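Lipolytic enzyme, G-D-S-L family (PDB 7BR2) is a gut-bacterial serine esterase of the SGNH (GDSL) hydrolase family, and metabolises the drug diltiazem. Local coordinates at residues A[364-369]-A[418-423]. Numbering follows the deposited sequence.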
ATOM      1  N   ARG A 364      -1.159  13.946   0.452  1.00 22.06           N
ATOM      2  CA  ARG A 364      -2.594  14.102   0.697  1.00 24.73           C
ATOM      3  C   ARG A 364      -3.024  15.554   0.566  1.00 25.63           C
ATOM      4  O   ARG A 364      -4.134  15.841   0.091  1.00 24.14           O
ATOM      5  CB  ARG A 364      -2.984  13.575   2.077  1.00 27.16           C
ATOM      6  CG  ARG A 364      -3.143  12.041   2.148  1.00 31.06           C
ATOM      7  CD  ARG A 364      -4.568  11.625   2.520  1.00 27.78           C
ATOM      8  NE  ARG A 364      -5.565  12.101   1.569  1.00 31.18           N
ATOM      9  CZ  ARG A 364      -6.341  13.164   1.768  1.00 25.60           C
ATOM     10  NH1 ARG A 364      -7.218  13.522   0.848  1.00 29.26           N
ATOM     11  NH2 ARG A 364      -6.227  13.867   2.883  1.00 27.09           N
ATOM     12  N   THR A 365      -2.174  16.495   0.991  1.00 28.94           N
ATOM     13  CA  THR A 365      -2.578  17.895   0.792  1.00 26.79           C
ATOM     14  C   THR A 365      -2.715  18.200  -0.693  1.00 26.22           C
ATOM     15  O   THR A 365      -3.650  18.906  -1.117  1.00 26.58           O
ATOM     16  CB  THR A 365      -1.611  18.882   1.460  1.00 27.67           C
ATOM     17  OG1 THR A 365      -0.397  19.000   0.702  1.00 24.05           O
ATOM     18  CG2 THR A 365      -1.303  18.455   2.881  1.00 15.26           C
ATOM     19  N   PHE A 366      -1.836  17.609  -1.513  1.00 23.41           N
ATOM     20  CA  PHE A 366      -2.026  17.771  -2.961  1.00 19.73           C
ATOM     21  C   PHE A 366      -3.330  17.135  -3.444  1.00 22.64           C
ATOM     22  O   PHE A 366      -3.964  17.644  -4.384  1.00 24.55           O
ATOM     23  CB  PHE A 366      -0.831  17.196  -3.731  1.00 24.31           C
ATOM     24  CG  PHE A 366       0.361  18.120  -3.787  1.00 23.71           C
ATOM     25  CD1 PHE A 366       1.269  18.172  -2.743  1.00 22.53           C
ATOM     26  CD2 PHE A 366       0.585  18.916  -4.910  1.00 31.47           C
ATOM     27  CE1 PHE A 366       2.378  19.025  -2.791  1.00 24.89           C
ATOM     28  CE2 PHE A 366       1.692  19.769  -4.969  1.00 28.66           C
ATOM     29  CZ  PHE A 366       2.589  19.822  -3.895  1.00 28.17           C
ATOM     30  N   ARG A 367      -3.764  16.046  -2.801  1.00 23.35           N
ATOM     31  CA  ARG A 367      -5.027  15.409  -3.192  1.00 24.34           C
ATOM     32  C   ARG A 367      -6.233  16.286  -2.829  1.00 25.91           C
ATOM     33  O   ARG A 367      -7.239  16.318  -3.557  1.00 23.83           O
ATOM     34  CB  ARG A 367      -5.178  14.037  -2.526  1.00 26.19           C
ATOM     35  CG  ARG A 367      -4.151  12.971  -2.922  1.00 24.73           C
ATOM     36  CD  ARG A 367      -3.744  13.089  -4.362  1.00 25.19           C
ATOM     37  NE  ARG A 367      -4.802  12.666  -5.260  1.00 31.12           N
ATOM     38  CZ  ARG A 367      -4.896  13.045  -6.527  1.00 29.16           C
ATOM     39  NH1 ARG A 367      -5.901  12.607  -7.278  1.00 28.15           N
ATOM     40  NH2 ARG A 367      -3.987  13.869  -7.032  1.00 29.70           N
ATOM     41  N   GLU A 368      -6.162  16.979  -1.689  1.00 22.97           N
ATOM     42  CA  GLU A 368      -7.209  17.941  -1.334  1.00 27.49           C
ATOM     43  C   GLU A 368      -7.268  19.069  -2.362  1.00 27.28           C
ATOM     44  O   GLU A 368      -8.355  19.507  -2.788  1.00 26.98           O
ATOM     45  CB  GLU A 368      -6.955  18.503   0.069  1.00 28.79           C
ATOM     46  CG  GLU A 368      -6.996  17.469   1.197  1.00 30.12           C
ATOM     47  CD  GLU A 368      -8.411  17.063   1.577  1.00 36.97           C
ATOM     48  OE1 GLU A 368      -9.346  17.839   1.311  1.00 41.36           O
ATOM     49  OE2 GLU A 368      -8.607  15.957   2.118  1.00 42.09           O
ATOM     50  N   TYR A 369      -6.102  19.538  -2.799  1.00 23.61           N
ATOM     51  CA  TYR A 369      -6.110  20.557  -3.842  1.00 29.89           C
ATOM     52  C   TYR A 369      -6.761  20.020  -5.115  1.00 26.02           C
ATOM     53  O   TYR A 369      -7.578  20.707  -5.742  1.00 27.64           O
ATOM     54  CB  TYR A 369      -4.685  21.058  -4.089  1.00 22.59           C
ATOM     55  CG  TYR A 369      -4.479  21.777  -5.403  1.00 26.52           C
ATOM     56  CD1 TYR A 369      -4.828  23.125  -5.555  1.00 23.18           C
ATOM     57  CD2 TYR A 369      -3.900  21.119  -6.489  1.00 25.42           C
ATOM     58  CE1 TYR A 369      -4.627  23.789  -6.767  1.00 22.65           C
ATOM     59  CE2 TYR A 369      -3.695  21.769  -7.695  1.00 28.16           C
ATOM     60  CZ  TYR A 369      -4.059  23.107  -7.834  1.00 27.07           C
ATOM     61  OH  TYR A 369      -3.838  23.744  -9.040  1.00 26.14           O
ATOM     62  N   GLU A 418       3.954  28.789  -6.630  1.00 21.46           N
ATOM     63  CA  GLU A 418       5.193  28.729  -5.877  1.00 24.10           C
ATOM     64  C   GLU A 418       5.061  27.822  -4.657  1.00 25.91           C
ATOM     65  O   GLU A 418       6.016  27.126  -4.287  1.00 26.01           O
ATOM     66  CB  GLU A 418       5.658  30.140  -5.513  1.00 24.01           C
ATOM     67  CG  GLU A 418       5.879  30.984  -6.774  1.00 26.60           C
ATOM     68  CD  GLU A 418       4.712  31.911  -7.156  1.00 38.75           C
ATOM     69  OE1 GLU A 418       3.505  31.515  -7.113  1.00 30.61           O
ATOM     70  OE2 GLU A 418       5.031  33.047  -7.570  1.00 49.89           O
ATOM     71  N   ILE A 419       3.876  27.767  -4.062  1.00 23.74           N
ATOM     72  CA  ILE A 419       3.671  26.893  -2.917  1.00 25.16           C
ATOM     73  C   ILE A 419       3.607  25.426  -3.350  1.00 29.10           C
ATOM     74  O   ILE A 419       4.196  24.549  -2.701  1.00 25.50           O
ATOM     75  CB  ILE A 419       2.420  27.327  -2.147  1.00 23.64           C
ATOM     76  CG1 ILE A 419       2.727  28.616  -1.377  1.00 22.58           C
ATOM     77  CG2 ILE A 419       1.958  26.212  -1.199  1.00 26.73           C
ATOM     78  CD1 ILE A 419       1.522  29.236  -0.723  1.00 20.84           C
ATOM     79  N   ARG A 420       2.896  25.130  -4.440  1.00 22.51           N
ATOM     80  CA  ARG A 420       2.903  23.759  -4.941  1.00 28.57           C
ATOM     81  C   ARG A 420       4.325  23.310  -5.253  1.00 30.18           C
ATOM     82  O   ARG A 420       4.713  22.178  -4.933  1.00 25.55           O
ATOM     83  CB  ARG A 420       1.998  23.632  -6.170  1.00 24.32           C
ATOM     84  CG  ARG A 420       0.524  23.852  -5.854  1.00 24.03           C
ATOM     85  CD  ARG A 420      -0.417  23.356  -6.964  1.00 23.62           C
ATOM     86  NE  ARG A 420      -0.173  23.991  -8.259  1.00 26.67           N
ATOM     87  CZ  ARG A 420      -0.571  25.216  -8.604  1.00 25.08           C
ATOM     88  NH1 ARG A 420      -1.246  25.982  -7.741  1.00 25.43           N
ATOM     89  NH2 ARG A 420      -0.297  25.680  -9.816  1.00 21.80           N
ATOM     90  N   ASP A 421       5.131  24.204  -5.838  1.00 30.72           N
ATOM     91  CA  ASP A 421       6.529  23.882  -6.105  1.00 28.53           C
ATOM     92  C   ASP A 421       7.277  23.588  -4.814  1.00 24.98           C
ATOM     93  O   ASP A 421       7.981  22.587  -4.713  1.00 33.38           O
ATOM     94  CB  ASP A 421       7.218  25.026  -6.865  1.00 27.23           C
ATOM     95  CG  ASP A 421       6.803  25.120  -8.326  1.00 28.52           C
ATOM     96  OD1 ASP A 421       6.225  24.149  -8.874  1.00 34.99           O
ATOM     97  OD2 ASP A 421       7.062  26.185  -8.934  1.00 35.54           O
ATOM     98  N   ALA A 422       7.144  24.457  -3.813  1.00 25.95           N
ATOM     99  CA  ALA A 422       7.888  24.253  -2.571  1.00 26.71           C
ATOM    100  C   ALA A 422       7.479  22.955  -1.866  1.00 25.47           C
ATOM    101  O   ALA A 422       8.328  22.246  -1.314  1.00 26.49           O
ATOM    102  CB  ALA A 422       7.700  25.449  -1.642  1.00 21.03           C
ATOM    103  N   ARG A 423       6.179  22.639  -1.848  1.00 26.71           N
ATOM    104  CA  ARG A 423       5.698  21.460  -1.132  1.00 27.19           C
ATOM    105  C   ARG A 423       6.085  20.186  -1.865  1.00 29.04           C
ATOM    106  O   ARG A 423       6.400  19.170  -1.228  1.00 23.50           O
ATOM    107  CB  ARG A 423       4.184  21.544  -0.959  1.00 27.73           C
ATOM    108  CG  ARG A 423       3.717  22.780  -0.199  1.00 26.36           C
ATOM    109  CD  ARG A 423       4.115  22.730   1.281  1.00 31.18           C
ATOM    110  NE  ARG A 423       3.031  22.137   2.069  1.00 26.39           N
ATOM    111  CZ  ARG A 423       3.114  21.765   3.343  1.00 27.89           C
ATOM    112  NH1 ARG A 423       4.240  21.896   4.029  1.00 26.69           N
ATOM    113  NH2 ARG A 423       2.039  21.271   3.934  1.00 32.51           N
TER
HETATM  114  O   HOH W   1       0.543  21.386   1.191  1.00 30.65           O
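Helices 344-377 and 417-437 run nearly antiparallel where residues 364-369 face 418-423; the axes of these two segments pass 11.6 Å apart at 153°. At that separation long side chains span the gap, and most of the buried surface belongs to Arg-420, Phe-366 and Arg-423. The ring of Phe-366, its CG anti to its own carbonyl carbon, reaches across to the backbone of the second helix. There its CZ lies 3.3 Å from Arg-420 O, which sits at the ring edge near the plane, while CE1 rests 3.6 Å from Arg-423 CB; Glu-424 and Met-427 of the same helix also touch this ring. Arg-420 starts out beside its backbone N, then bends at chi3 (-58°) and crosses Tyr-369 at about a right angle. Its CD makes a CH-pi contact over one face of the phenol, 4.0 Å from the ring centroid and offset toward the rim. Beyond CD the guanidinium lies almost parallel to the ring plane, 7° from it, with Tyr-369 OH over its centre and 3.6 Å from Arg-420 CZ. Tyr-369 OH bonds with Asn-386 ND2, and Arg-420 NH1 donates to O of Met-414, a residue of helix 408-414 that also touches Thr-365, Phe-366 and Tyr-369, so three helices meet here. Arg-423, bent at chi2 and chi3, joins the first helix through water, which accepts from Arg-423 NE at 2.7 Å and donates to Thr-365 OG1 at 2.6 Å. Thr-365 OG1 also bonds to Leu-362 O, and Arg-423 NH1 forms a salt bridge with Glu-426. No direct hydrogen bond links the segments, so this near-surface helix pairing rests on aromatic and aliphatic packing plus one water bridge, and the phenol oxygen over the Arg-420 guanidinium may modestly ease its positive charge.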